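Long-range contacts in Thiol:disulfide interchange protein dsbC (Haemophilus influenzae, PDB 1T3B), which probably acts in the periplasm as a disulfide isomerase and thiol:disulfide oxidoreductase, passing its redox-active disulfide on to other proteins: residues A[86-91]-A[114-119]; A[77-82]-A[144-149]; A[91-96]-A[177-182]; A[135-140]-A[164-169]; A[109-114]-A[197-202]. All coordinates share one frame; numbering follows the deposited sequence.

Contact 1: residues A[86-91]-A[114-119]; sequences EKHVVT and LGITVR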
# COMPACT_ATOMS: atom_id res chain seq x y z
N GLU A 86 25.97 23.00 19.15
CA GLU A 86 24.71 22.65 18.54
C GLU A 86 23.46 22.68 19.39
O GLU A 86 23.47 22.34 20.57
CB GLU A 86 24.84 21.25 17.93
CG GLU A 86 25.27 20.21 18.93
CD GLU A 86 25.40 18.83 18.33
OE1 GLU A 86 26.19 18.66 17.38
OE2 GLU A 86 24.71 17.91 18.82
N LYS A 87 22.38 23.06 18.71
CA LYS A 87 21.04 23.12 19.25
C LYS A 87 20.25 22.22 18.30
O LYS A 87 19.13 21.79 18.61
CB LYS A 87 20.51 24.55 19.21
CG LYS A 87 21.26 25.46 20.17
CD LYS A 87 21.04 26.94 19.88
CE LYS A 87 22.11 27.76 20.61
NZ LYS A 87 23.49 27.27 20.29
N HIS A 88 20.85 21.93 17.15
CA HIS A 88 20.24 21.07 16.13
C HIS A 88 21.29 20.23 15.39
O HIS A 88 22.45 20.61 15.29
CB HIS A 88 19.48 21.93 15.13
CG HIS A 88 18.47 22.84 15.76
ND1 HIS A 88 17.43 22.37 16.54
CD2 HIS A 88 18.35 24.19 15.75
CE1 HIS A 88 16.72 23.39 16.98
NE2 HIS A 88 17.26 24.50 16.52
N VAL A 89 20.86 19.08 14.89
CA VAL A 89 21.75 18.16 14.18
C VAL A 89 21.00 17.56 12.99
O VAL A 89 20.40 16.49 13.12
CB VAL A 89 22.20 17.00 15.10
CG1 VAL A 89 23.12 16.05 14.37
CG2 VAL A 89 22.89 17.56 16.32
N VAL A 90 21.04 18.23 11.85
CA VAL A 90 20.33 17.73 10.68
C VAL A 90 21.22 17.06 9.63
O VAL A 90 22.32 17.53 9.35
CB VAL A 90 19.55 18.88 10.01
CG1 VAL A 90 18.73 19.59 11.07
CG2 VAL A 90 20.51 19.85 9.32
N THR A 91 20.73 15.96 9.06
CA THR A 91 21.44 15.22 8.02
C THR A 91 20.88 15.65 6.66
O THR A 91 19.68 15.59 6.43
CB THR A 91 21.25 13.72 8.17
OG1 THR A 91 21.63 13.31 9.48
CG2 THR A 91 22.12 12.99 7.16
N LEU A 114 23.88 29.15 13.85
CA LEU A 114 22.50 29.17 14.35
C LEU A 114 22.36 27.95 15.24
O LEU A 114 21.27 27.62 15.67
CB LEU A 114 21.48 29.10 13.21
CG LEU A 114 20.94 30.39 12.57
CD1 LEU A 114 20.10 30.05 11.34
CD2 LEU A 114 20.10 31.16 13.59
N GLY A 115 23.49 27.29 15.50
CA GLY A 115 23.50 26.11 16.34
C GLY A 115 23.03 24.86 15.64
O GLY A 115 22.47 23.96 16.27
N ILE A 116 23.25 24.78 14.33
CA ILE A 116 22.84 23.61 13.56
C ILE A 116 24.02 22.90 12.93
O ILE A 116 24.72 23.46 12.10
CB ILE A 116 21.84 23.98 12.44
CG1 ILE A 116 20.68 24.82 13.00
CG2 ILE A 116 21.27 22.72 11.80
CD1 ILE A 116 19.63 25.19 11.98
N THR A 117 24.23 21.66 13.34
CA THR A 117 25.31 20.82 12.82
C THR A 117 24.84 20.16 11.53
O THR A 117 23.88 19.39 11.54
CB THR A 117 25.65 19.71 13.83
OG1 THR A 117 26.41 20.26 14.91
CG2 THR A 117 26.44 18.60 13.15
N VAL A 118 25.53 20.44 10.42
CA VAL A 118 25.16 19.85 9.14
C VAL A 118 25.95 18.57 8.88
O VAL A 118 27.17 18.57 8.92
CB VAL A 118 25.37 20.86 8.00
CG1 VAL A 118 24.98 20.24 6.67
CG2 VAL A 118 24.55 22.11 8.25
N ARG A 119 25.25 17.48 8.61
CA ARG A 119 25.90 16.19 8.35
C ARG A 119 25.50 15.70 6.96
O ARG A 119 24.34 15.42 6.70
CB ARG A 119 25.46 15.17 9.40
CG ARG A 119 25.29 15.77 10.80
CD ARG A 119 25.18 14.70 11.87
NE ARG A 119 24.14 13.73 11.56
CZ ARG A 119 23.81 12.70 12.33
NH1 ARG A 119 24.45 12.50 13.48
NH2 ARG A 119 22.85 11.87 11.96

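Contact 2: residues A[77-82]-A[144-149]; sequences EMIVYP and DPVFAL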
# COMPACT_ATOMS: atom_id res chain seq x y z
N GLU A 77 30.28 8.02 8.28
CA GLU A 77 30.40 8.07 6.82
C GLU A 77 29.94 9.44 6.36
O GLU A 77 30.19 9.87 5.23
CB GLU A 77 29.54 6.98 6.19
CG GLU A 77 30.16 5.60 6.32
CD GLU A 77 29.24 4.48 5.89
OE1 GLU A 77 28.60 4.61 4.83
OE2 GLU A 77 29.18 3.47 6.60
N MET A 78 29.28 10.12 7.29
CA MET A 78 28.76 11.45 7.06
C MET A 78 29.90 12.45 7.10
O MET A 78 30.85 12.27 7.86
CB MET A 78 27.72 11.79 8.12
CG MET A 78 26.46 10.97 7.99
SD MET A 78 25.39 11.09 9.42
CE MET A 78 24.62 9.53 9.34
N ILE A 79 29.81 13.49 6.28
CA ILE A 79 30.82 14.52 6.25
C ILE A 79 30.28 15.66 7.11
O ILE A 79 29.54 16.51 6.64
CB ILE A 79 31.07 14.98 4.82
CG1 ILE A 79 31.48 13.76 3.97
CG2 ILE A 79 32.16 16.05 4.81
CD1 ILE A 79 32.08 14.08 2.62
N VAL A 80 30.66 15.66 8.39
CA VAL A 80 30.17 16.63 9.37
C VAL A 80 30.83 18.01 9.42
O VAL A 80 32.02 18.15 9.23
CB VAL A 80 30.24 16.03 10.79
CG1 VAL A 80 29.37 16.82 11.74
CG2 VAL A 80 29.82 14.58 10.75
N TYR A 81 30.00 19.00 9.73
CA TYR A 81 30.41 20.39 9.87
C TYR A 81 29.75 20.87 11.16
O TYR A 81 28.80 21.65 11.12
CB TYR A 81 29.88 21.22 8.69
CG TYR A 81 30.55 20.94 7.37
CD1 TYR A 81 31.67 21.67 6.98
CD2 TYR A 81 30.09 19.95 6.53
CE1 TYR A 81 32.30 21.41 5.78
CE2 TYR A 81 30.72 19.68 5.32
CZ TYR A 81 31.82 20.42 4.96
OH TYR A 81 32.45 20.16 3.76
N PRO A 82 30.25 20.43 12.33
CA PRO A 82 29.73 20.79 13.66
C PRO A 82 29.60 22.29 13.89
O PRO A 82 30.22 23.08 13.19
CB PRO A 82 30.75 20.16 14.61
CG PRO A 82 31.41 19.08 13.79
CD PRO A 82 31.55 19.75 12.46
N ASP A 144 40.31 12.78 4.26
CA ASP A 144 39.69 13.87 5.02
C ASP A 144 38.55 14.41 4.14
O ASP A 144 38.73 15.39 3.42
CB ASP A 144 40.70 14.99 5.31
CG ASP A 144 40.15 16.09 6.22
OD1 ASP A 144 40.92 16.61 7.06
OD2 ASP A 144 38.96 16.45 6.10
N PRO A 145 37.37 13.76 4.18
CA PRO A 145 36.19 14.13 3.41
C PRO A 145 35.81 15.61 3.39
O PRO A 145 35.31 16.11 2.38
CB PRO A 145 35.10 13.26 4.01
CG PRO A 145 35.85 12.02 4.34
CD PRO A 145 37.09 12.57 5.00
N VAL A 146 36.04 16.31 4.49
CA VAL A 146 35.73 17.73 4.56
C VAL A 146 36.55 18.51 3.55
O VAL A 146 36.05 19.39 2.87
CB VAL A 146 35.98 18.28 5.96
CG1 VAL A 146 35.83 19.78 5.98
CG2 VAL A 146 35.00 17.67 6.92
N PHE A 147 37.83 18.17 3.44
CA PHE A 147 38.70 18.85 2.51
C PHE A 147 38.29 18.46 1.11
O PHE A 147 38.15 19.31 0.24
CB PHE A 147 40.16 18.45 2.73
CG PHE A 147 41.14 19.19 1.87
CD1 PHE A 147 41.70 20.39 2.31
CD2 PHE A 147 41.49 18.70 0.62
CE1 PHE A 147 42.61 21.08 1.51
CE2 PHE A 147 42.39 19.38 -0.19
CZ PHE A 147 42.95 20.57 0.25
N ALA A 148 38.10 17.16 0.90
CA ALA A 148 37.71 16.64 -0.40
C ALA A 148 36.44 17.30 -0.89
O ALA A 148 36.36 17.71 -2.05
CB ALA A 148 37.53 15.15 -0.32
N LEU A 149 35.45 17.38 -0.01
CA LEU A 149 34.16 17.98 -0.33
C LEU A 149 34.26 19.48 -0.47
O LEU A 149 33.72 20.05 -1.41
CB LEU A 149 33.11 17.64 0.75
CG LEU A 149 31.72 18.26 0.53
CD1 LEU A 149 31.14 17.66 -0.74
CD2 LEU A 149 30.79 18.02 1.73

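Contact 3: residues A[91-96]-A[177-182]; sequences TVFMDI and FGVRGT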
# COMPACT_ATOMS: atom_id res chain seq x y z
N THR A 91 20.73 15.96 9.06
CA THR A 91 21.44 15.22 8.02
C THR A 91 20.88 15.65 6.66
O THR A 91 19.68 15.59 6.43
CB THR A 91 21.25 13.72 8.17
OG1 THR A 91 21.63 13.31 9.48
CG2 THR A 91 22.12 12.99 7.16
N VAL A 92 21.77 16.05 5.76
CA VAL A 92 21.38 16.53 4.44
C VAL A 92 21.84 15.60 3.34
O VAL A 92 23.00 15.19 3.34
CB VAL A 92 22.00 17.91 4.19
CG1 VAL A 92 21.70 18.39 2.80
CG2 VAL A 92 21.51 18.87 5.21
N PHE A 93 20.94 15.26 2.42
CA PHE A 93 21.32 14.42 1.28
C PHE A 93 21.72 15.41 0.21
O PHE A 93 20.95 16.27 -0.20
CB PHE A 93 20.17 13.54 0.82
CG PHE A 93 19.92 12.37 1.72
CD1 PHE A 93 19.15 12.50 2.87
CD2 PHE A 93 20.49 11.12 1.45
CE1 PHE A 93 18.94 11.42 3.73
CE2 PHE A 93 20.29 10.04 2.29
CZ PHE A 93 19.52 10.19 3.43
N MET A 94 22.95 15.28 -0.26
CA MET A 94 23.44 16.25 -1.20
C MET A 94 24.09 15.67 -2.44
O MET A 94 24.51 14.52 -2.45
CB MET A 94 24.40 17.14 -0.42
CG MET A 94 25.19 18.10 -1.23
SD MET A 94 26.90 17.98 -0.70
CE MET A 94 27.45 16.63 -1.67
N ASP A 95 24.12 16.48 -3.50
CA ASP A 95 24.73 16.09 -4.77
C ASP A 95 25.69 17.20 -5.14
O ASP A 95 25.43 18.37 -4.88
CB ASP A 95 23.65 15.92 -5.84
CG ASP A 95 24.18 15.27 -7.10
OD1 ASP A 95 25.19 15.77 -7.64
OD2 ASP A 95 23.58 14.26 -7.54
N ILE A 96 26.82 16.86 -5.75
CA ILE A 96 27.83 17.85 -6.08
C ILE A 96 27.55 18.69 -7.30
O ILE A 96 28.20 19.71 -7.53
CB ILE A 96 29.21 17.19 -6.23
CG1 ILE A 96 29.13 16.04 -7.23
CG2 ILE A 96 29.67 16.68 -4.89
CD1 ILE A 96 30.43 15.36 -7.45
N PHE A 177 13.68 7.11 2.54
CA PHE A 177 13.16 8.30 3.18
C PHE A 177 12.24 9.08 2.25
O PHE A 177 11.48 9.94 2.70
CB PHE A 177 14.32 9.19 3.63
CG PHE A 177 14.77 8.94 5.04
CD1 PHE A 177 14.04 9.46 6.11
CD2 PHE A 177 15.89 8.17 5.30
CE1 PHE A 177 14.42 9.20 7.42
CE2 PHE A 177 16.28 7.90 6.61
CZ PHE A 177 15.55 8.42 7.67
N GLY A 178 12.31 8.79 0.96
CA GLY A 178 11.48 9.50 0.01
C GLY A 178 12.18 10.71 -0.58
O GLY A 178 11.53 11.67 -0.98
N VAL A 179 13.50 10.68 -0.64
CA VAL A 179 14.21 11.81 -1.21
C VAL A 179 13.95 11.80 -2.71
O VAL A 179 14.12 10.77 -3.36
CB VAL A 179 15.74 11.74 -0.95
CG1 VAL A 179 16.40 13.06 -1.34
CG2 VAL A 179 15.99 11.41 0.51
N ARG A 180 13.54 12.94 -3.25
CA ARG A 180 13.25 13.02 -4.67
C ARG A 180 14.01 14.15 -5.36
O ARG A 180 13.75 14.51 -6.50
CB ARG A 180 11.74 13.19 -4.85
CG ARG A 180 10.95 12.09 -4.18
CD ARG A 180 9.46 12.32 -4.28
NE ARG A 180 9.02 12.51 -5.66
CZ ARG A 180 7.76 12.42 -6.07
NH1 ARG A 180 6.79 12.13 -5.21
NH2 ARG A 180 7.47 12.61 -7.35
N GLY A 181 14.98 14.69 -4.65
CA GLY A 181 15.79 15.77 -5.20
C GLY A 181 16.73 16.24 -4.12
O GLY A 181 16.67 15.74 -2.99
N THR A 182 17.59 17.19 -4.44
CA THR A 182 18.54 17.69 -3.45
C THR A 182 18.67 19.20 -3.48
O THR A 182 18.48 19.83 -4.51
CB THR A 182 19.93 17.03 -3.66
OG1 THR A 182 20.34 17.20 -5.02
CG2 THR A 182 19.87 15.54 -3.35

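Contact 4: residues A[135-140]-A[164-169]; sequences QMEAIW and PNIVKK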
# COMPACT_ATOMS: atom_id res chain seq x y z
N GLN A 135 33.03 10.37 -8.52
CA GLN A 135 33.77 11.42 -7.83
C GLN A 135 33.31 11.53 -6.38
O GLN A 135 34.10 11.77 -5.48
CB GLN A 135 33.57 12.75 -8.53
CG GLN A 135 33.89 12.69 -10.00
CD GLN A 135 33.62 13.99 -10.68
OE1 GLN A 135 32.52 14.52 -10.60
NE2 GLN A 135 34.62 14.52 -11.37
N MET A 136 32.02 11.34 -6.17
CA MET A 136 31.47 11.43 -4.83
C MET A 136 31.90 10.26 -3.97
O MET A 136 32.02 10.39 -2.76
CB MET A 136 29.95 11.52 -4.88
CG MET A 136 29.48 12.92 -5.24
SD MET A 136 27.72 13.11 -5.25
CE MET A 136 27.44 12.93 -6.95
N GLU A 137 32.14 9.12 -4.60
CA GLU A 137 32.59 7.96 -3.83
C GLU A 137 33.97 8.34 -3.34
O GLU A 137 34.31 8.16 -2.17
CB GLU A 137 32.66 6.73 -4.73
CG GLU A 137 31.85 5.56 -4.23
CD GLU A 137 32.39 4.99 -2.95
OE1 GLU A 137 33.61 4.77 -2.88
OE2 GLU A 137 31.60 4.73 -2.01
N ALA A 138 34.77 8.88 -4.25
CA ALA A 138 36.11 9.29 -3.92
C ALA A 138 36.05 10.27 -2.76
O ALA A 138 36.75 10.10 -1.77
CB ALA A 138 36.76 9.95 -5.12
N ILE A 139 35.21 11.29 -2.89
CA ILE A 139 35.10 12.30 -1.85
C ILE A 139 34.68 11.77 -0.50
O ILE A 139 35.25 12.14 0.51
CB ILE A 139 34.09 13.40 -2.24
CG1 ILE A 139 34.58 14.14 -3.48
CG2 ILE A 139 33.91 14.37 -1.10
CD1 ILE A 139 33.56 15.10 -4.04
N TRP A 140 33.68 10.90 -0.48
CA TRP A 140 33.15 10.36 0.77
C TRP A 140 34.05 9.37 1.50
O TRP A 140 33.88 9.14 2.70
CB TRP A 140 31.78 9.72 0.51
CG TRP A 140 30.64 10.55 1.02
CD1 TRP A 140 29.99 10.42 2.22
CD2 TRP A 140 30.08 11.70 0.38
NE1 TRP A 140 29.07 11.42 2.37
CE2 TRP A 140 29.11 12.22 1.26
CE3 TRP A 140 30.31 12.34 -0.83
CZ2 TRP A 140 28.37 13.36 0.95
CZ3 TRP A 140 29.59 13.46 -1.14
CH2 TRP A 140 28.62 13.96 -0.25
N PRO A 164 31.18 3.46 -7.08
CA PRO A 164 30.05 3.66 -6.18
C PRO A 164 29.85 2.48 -5.24
O PRO A 164 29.86 1.33 -5.67
CB PRO A 164 28.90 3.85 -7.15
CG PRO A 164 29.56 4.60 -8.26
CD PRO A 164 30.82 3.82 -8.45
N ASN A 165 29.70 2.79 -3.95
CA ASN A 165 29.52 1.77 -2.93
C ASN A 165 28.87 2.37 -1.70
O ASN A 165 27.75 2.01 -1.34
CB ASN A 165 30.87 1.17 -2.55
CG ASN A 165 30.75 0.12 -1.44
OD1 ASN A 165 31.76 -0.39 -0.95
ND2 ASN A 165 29.52 -0.19 -1.04
N ILE A 166 29.58 3.27 -1.03
CA ILE A 166 29.04 3.91 0.16
C ILE A 166 28.03 4.95 -0.28
O ILE A 166 27.04 5.21 0.41
CB ILE A 166 30.15 4.61 0.98
CG1 ILE A 166 31.08 3.56 1.58
CG2 ILE A 166 29.55 5.46 2.09
CD1 ILE A 166 32.22 4.14 2.39
N VAL A 167 28.29 5.56 -1.43
CA VAL A 167 27.38 6.56 -1.96
C VAL A 167 26.11 5.82 -2.33
O VAL A 167 25.01 6.35 -2.23
CB VAL A 167 27.98 7.28 -3.18
CG1 VAL A 167 28.97 8.33 -2.73
CG2 VAL A 167 28.65 6.29 -4.10
N LYS A 168 26.29 4.57 -2.74
CA LYS A 168 25.16 3.73 -3.12
C LYS A 168 24.33 3.44 -1.88
O LYS A 168 23.10 3.58 -1.91
CB LYS A 168 25.67 2.43 -3.73
CG LYS A 168 24.62 1.57 -4.41
CD LYS A 168 25.27 0.43 -5.19
CE LYS A 168 24.24 -0.57 -5.67
NZ LYS A 168 23.42 -1.09 -4.53
N LYS A 169 24.98 3.06 -0.79
CA LYS A 169 24.25 2.78 0.44
C LYS A 169 23.52 4.03 0.91
O LYS A 169 22.40 3.95 1.41
CB LYS A 169 25.21 2.26 1.52
CG LYS A 169 24.53 1.96 2.85
CD LYS A 169 25.45 1.18 3.78
CE LYS A 169 26.69 1.97 4.16
NZ LYS A 169 27.66 1.13 4.93

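Contact 5: residues A[109-114]-A[197-202]; sequences KEYNDL and LKPADL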
# COMPACT_ATOMS: atom_id res chain seq x y z
N LYS A 109 28.70 28.17 7.68
CA LYS A 109 29.04 29.10 8.76
C LYS A 109 27.76 29.62 9.41
O LYS A 109 27.65 29.64 10.63
CB LYS A 109 29.88 30.26 8.23
N GLU A 110 26.79 30.02 8.58
CA GLU A 110 25.51 30.52 9.07
C GLU A 110 24.73 29.42 9.78
O GLU A 110 24.29 29.62 10.91
CB GLU A 110 24.66 31.06 7.92
CG GLU A 110 25.11 32.41 7.36
CD GLU A 110 26.44 32.34 6.64
OE1 GLU A 110 27.46 32.03 7.30
OE2 GLU A 110 26.47 32.60 5.41
N TYR A 111 24.56 28.27 9.15
CA TYR A 111 23.83 27.18 9.81
C TYR A 111 24.55 26.84 11.10
O TYR A 111 23.93 26.63 12.14
CB TYR A 111 23.77 25.90 8.95
CG TYR A 111 22.97 26.02 7.68
CD1 TYR A 111 23.59 26.27 6.46
CD2 TYR A 111 21.58 25.89 7.71
CE1 TYR A 111 22.86 26.41 5.30
CE2 TYR A 111 20.84 26.03 6.55
CZ TYR A 111 21.48 26.29 5.35
OH TYR A 111 20.75 26.46 4.20
N ASN A 112 25.88 26.79 11.03
CA ASN A 112 26.70 26.49 12.19
C ASN A 112 26.45 27.51 13.27
O ASN A 112 26.27 27.17 14.44
CB ASN A 112 28.18 26.50 11.82
CG ASN A 112 28.69 25.12 11.46
OD1 ASN A 112 28.17 24.11 11.94
ND2 ASN A 112 29.73 25.07 10.63
N ASP A 113 26.43 28.78 12.86
CA ASP A 113 26.22 29.87 13.80
C ASP A 113 24.79 29.99 14.32
O ASP A 113 24.52 30.85 15.14
CB ASP A 113 26.67 31.20 13.19
CG ASP A 113 28.19 31.35 13.20
OD1 ASP A 113 28.82 30.93 14.20
OD2 ASP A 113 28.74 31.90 12.22
N LEU A 114 23.88 29.15 13.85
CA LEU A 114 22.50 29.17 14.35
C LEU A 114 22.36 27.95 15.24
O LEU A 114 21.27 27.62 15.67
CB LEU A 114 21.48 29.10 13.21
CG LEU A 114 20.94 30.39 12.57
CD1 LEU A 114 20.10 30.05 11.34
CD2 LEU A 114 20.10 31.16 13.59
N LEU A 197 16.50 25.14 2.27
CA LEU A 197 15.97 26.02 3.30
C LEU A 197 17.13 26.83 3.83
O LEU A 197 18.06 26.27 4.39
CB LEU A 197 15.36 25.22 4.46
CG LEU A 197 13.93 24.68 4.34
CD1 LEU A 197 13.59 23.85 5.56
CD2 LEU A 197 12.96 25.82 4.21
N LYS A 198 17.06 28.15 3.65
CA LYS A 198 18.11 29.05 4.13
C LYS A 198 18.30 28.86 5.64
O LYS A 198 17.44 28.30 6.32
CB LYS A 198 17.76 30.50 3.78
CG LYS A 198 16.35 30.94 4.15
CD LYS A 198 15.90 32.19 3.37
CE LYS A 198 16.70 33.42 3.76
NZ LYS A 198 16.33 34.62 2.94
N PRO A 199 19.45 29.30 6.18
CA PRO A 199 19.73 29.15 7.61
C PRO A 199 18.50 29.41 8.49
O PRO A 199 17.90 28.48 9.01
CB PRO A 199 20.85 30.15 7.85
CG PRO A 199 21.58 30.14 6.56
CD PRO A 199 20.47 30.14 5.54
N ALA A 200 18.15 30.69 8.64
CA ALA A 200 17.00 31.08 9.46
C ALA A 200 15.83 30.11 9.33
O ALA A 200 15.47 29.42 10.29
CB ALA A 200 16.55 32.48 9.08
N ASP A 201 15.25 30.05 8.13
CA ASP A 201 14.12 29.18 7.86
C ASP A 201 14.36 27.76 8.36
O ASP A 201 13.49 27.16 8.99
CB ASP A 201 13.81 29.16 6.36
CG ASP A 201 13.49 30.53 5.81
OD1 ASP A 201 14.31 31.45 5.97
OD2 ASP A 201 12.40 30.69 5.23
N LEU A 202 15.55 27.22 8.11
CA LEU A 202 15.85 25.87 8.57
C LEU A 202 15.72 25.78 10.09
O LEU A 202 15.34 24.75 10.62
CB LEU A 202 17.26 25.45 8.14
CG LEU A 202 17.73 24.12 8.73
CD1 LEU A 202 16.78 23.00 8.35
CD2 LEU A 202 19.12 23.80 8.24

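Contact 1: residues A[86-91]-A[114-119]
A bend at chi3 (-54°) brings NE of Arg-119 round toward Thr-91, whose own chi1 of -54° sets OG1 beside the backbone N; the two groups meet on one face of a parallel strand pair. The guanidinium grips the hydroxyl side-on, with NH2 3.1 Å and NE 3.3 Å from Thr-91 OG1, and that oxygen lies in the guanidinium plane. Val-89 CG1 covers one face of the group and packs 3.5 Å from Arg-119 CD. On the same side of the sheet, Thr-117 OG1 donates to Glu-86 OE1 over 3.0 Å, meeting it from above the carboxylate plane. On the opposite side, Ile-116 CG1 comes to the edge of the His-88 ring, 3.7 Å from CD2, while its CG2 branch touches Val-90 CG2 at 3.9 Å, next to helix 199-208. Between the faces runs the parallel ladder, in which Thr-117 N reaches His-88 O at 2.8 Å; just ahead of it, Gly-115 O accepts from both Lys-87 N and His-88 N. Gly-115, with positive phi, also closes the Schellman motif that ends helix 108-113. The two parallel strands, joined through helices 99-105 and 108-113, form a beta-alpha-beta crossover of the thioredoxin fold. Because NH2 of Arg-119 also donates to Asn-72 OD1, the guanidinium's rotation is probably fixed by two neutral oxygens, and the buried Thr-91 hydroxyl is satisfied by two N-H groups.

Contact 2: residues A[77-82]-A[144-149]
Tyr-81 and Val-146 reach toward each other tip to tip in this strand-on-helix contact, and Leu-149, Ile-79 and Pro-145 complete the packing. The tyrosine ring brings CE1 to 3.9 Å from Val-146 CG1, while Leu-149 CD2 comes in the ring plane, at the edge, 3.4 Å from Tyr-81 OH. Leu-149 carries CG anti to its backbone N (chi1 178°), and its CD2 also touches Ile-79 CG2 at 3.9 Å. Ile-79 divides its work between two branches. The side chain crosses Pro-145 aslant, with CD1 3.4 Å from Pro-145 CB, and runs past that of Val-146 in the opposite sense, with Ile-79 CG2 3.9 Å from Val-146 CG2. Beneath these side chains the axes of strand 79-81 and of helix residues 145-149 run at 89° to each other, 8.5 Å apart. The strand forms one edge of the sheet of the thioredoxin-like domain, antiparallel to strand 116-122, and the helix belongs to the helical part that follows that neighbouring strand in the chain. Trp-140 of helix 131-141 also packs on Ile-79. No hydrogen bond spans the two segments, so hydrocarbon packing joins them; the polar tip of Tyr-81 is satisfied elsewhere, its OH being hydrogen-bonded with Asn-150 OD1 and His-105 NE2, which probably fixes the ring against Leu-149.

Contact 3: residues A[91-96]-A[177-182]
Thr-182 packs against the end of strand 88-94 from the loop facing the redox-active disulfide Cys-98–Cys-101, and it immediately precedes Pro-183, the place where thioredoxin-fold enzymes usually carry their cis-proline. Its methyl meets the strand backbone: CG2 lies 3.4 Å from Phe-93 O, a van der Waals approach to a carbonyl. The chi1 of 53° directs OG1 between the backbone N and the carbonyl carbon, on the side of Asp-95, whose CB is 3.6 Å from Thr-182 OG1. No hydrogen bond joins the two segments. Asp-95 spends its carboxylate elsewhere, with OD1 bonded to Thr-97 OG1 and OD2 to Arg-125 N, so it ties the strand end to the loops beside the CxxC motif. Farther back, Val-179 sets one methyl over a face of the Phe-93 ring in a CH-pi contact. Its CG2 is 4.3 Å from the ring centroid and 17° off the normal, displaced toward the rim, and comes within 4.1 Å of Phe-93 CD1. The two side chains cross obliquely, Val-179 having this methyl beside its backbone N. Just before it, Gly-178 turns the chain out of helix 166-177 through a Schellman motif with positive phi, after which the loop passes beside the strand. Thr-182 itself also touches Cys-98. In the sheet, strand 88-94 runs between strands 116-122 and 184-186; Phe-93 packs on Leu-121 and Val-186 of these neighbours, while Met-94, pointing away from the loop, meets Trp-140 of helix 131-141.

Contact 4: residues A[135-140]-A[164-169]
Glu-137, within helix 131-141, passes closest to the other segment at Pro-164, with 5.5 Å between the CA atoms, where the chain is about to enter helix 166-177. The glutamate side chain points at that helix start and is bent at chi2 (-67°), the torsion that places CD. Its OE2 then sits among three backbone N-H groups. The strong bond is from Ile-166 N, 2.7 Å from Glu-137 OE2, received on the anti side of the carboxylate and 28° out of its plane; Asn-165 N at 3.3 Å and Val-167 N at 3.5 Å add weak bonds to the same oxygen. Glu-137 thus bonds to backbone N-H groups at the start of the helix from a different helix; Asn-165 stands at the N-cap position, yet its own side chain makes no capping bond. A carboxylate at this end would be expected to interact favourably with the helix dipole, and the bond from Ile-166 N, with the two weak ones, gives this oxygen of a buried residue polar partners. The aliphatic part of Glu-137 is packed as well, its CG lying 3.3 Å from Pro-164 CA and equally near Val-167 CG2. Val-167 holds that methyl in the crowded position between its backbone N and carbonyl carbon, which turns CG1 to the helix opposite, 3.7 Å from Met-136 O and 4.0 Å from Met-136 CB. The Ile-166 side chain crosses that of Glu-137 at about a right angle. Toward the sheet, Val-167 and Trp-140 both rest on Ala-122 of strand 116-122.

Contact 5: residues A[109-114]-A[197-202]
Tyr-111 and Pro-199 form a CH-pi contact that joins the last turn of helix 108-113 to the first turn of helix 199-208 in the thioredoxin-like domain. Pro-199 CG stands over the centre of the tyrosine ring, 4.0 Å from its centroid and 10° off the normal. At the tip of the ring, Tyr-111 OH donates to Leu-197 O over 2.7 Å; that oxygen lies in the ring plane, while the hydroxyl is tilted 31° from the carbonyl plane. One aromatic side chain thus touches the first helical residue with its face and bonds to the approach of the same helix with its end. Leu-202, one turn on, crosses the ring at about a right angle, with its CD2 methyl 3.3 Å from Tyr-111 CD2; its chi1 of 173° carries CG anti to the backbone N. Two more residues pack on the proline. Glu-110 offers its CB, 3.5 Å from Pro-199 CG, as its carboxylate turns away, and Leu-114 lays CD1 3.6 Å from Pro-199 CB, close also to the Pro-199 carbonyl carbon and Ala-200 N. Leu-114, just after helix 108-113, thus packs on the start of helix 199-208. Both helices meet strand 116-122 on one side of the sheet, Tyr-111 packing on Val-118 and Leu-202 on Ile-116, while Tyr-196 in the loop before helix 199-208 also touches the tyrosine.

Contacts 1, 2 and 3 all reach the mixed sheet of the thioredoxin-like domain: strand 116-122 lies between strands 79-81 and 88-94, which serve contacts 2 and 1, and strand 88-94 carries contact 3 farther on, sharing Thr-91 with contact 1. Contact 5, centred 9 Å from contact 1, shares Leu-114 with it. Contact 4 lies about 26 Å from contact 5, between centres, but touches contact 2 through the Glu-77–Lys-169 salt bridge. Along the chain contact 2 opens first, then 1, 3, 5 and 4; segments interleave in most pairs, though contact 1 closes before contact 4 opens. Sequence-distant elements are thus tied into one domain, with contact 3 reaching the redox-active disulfide.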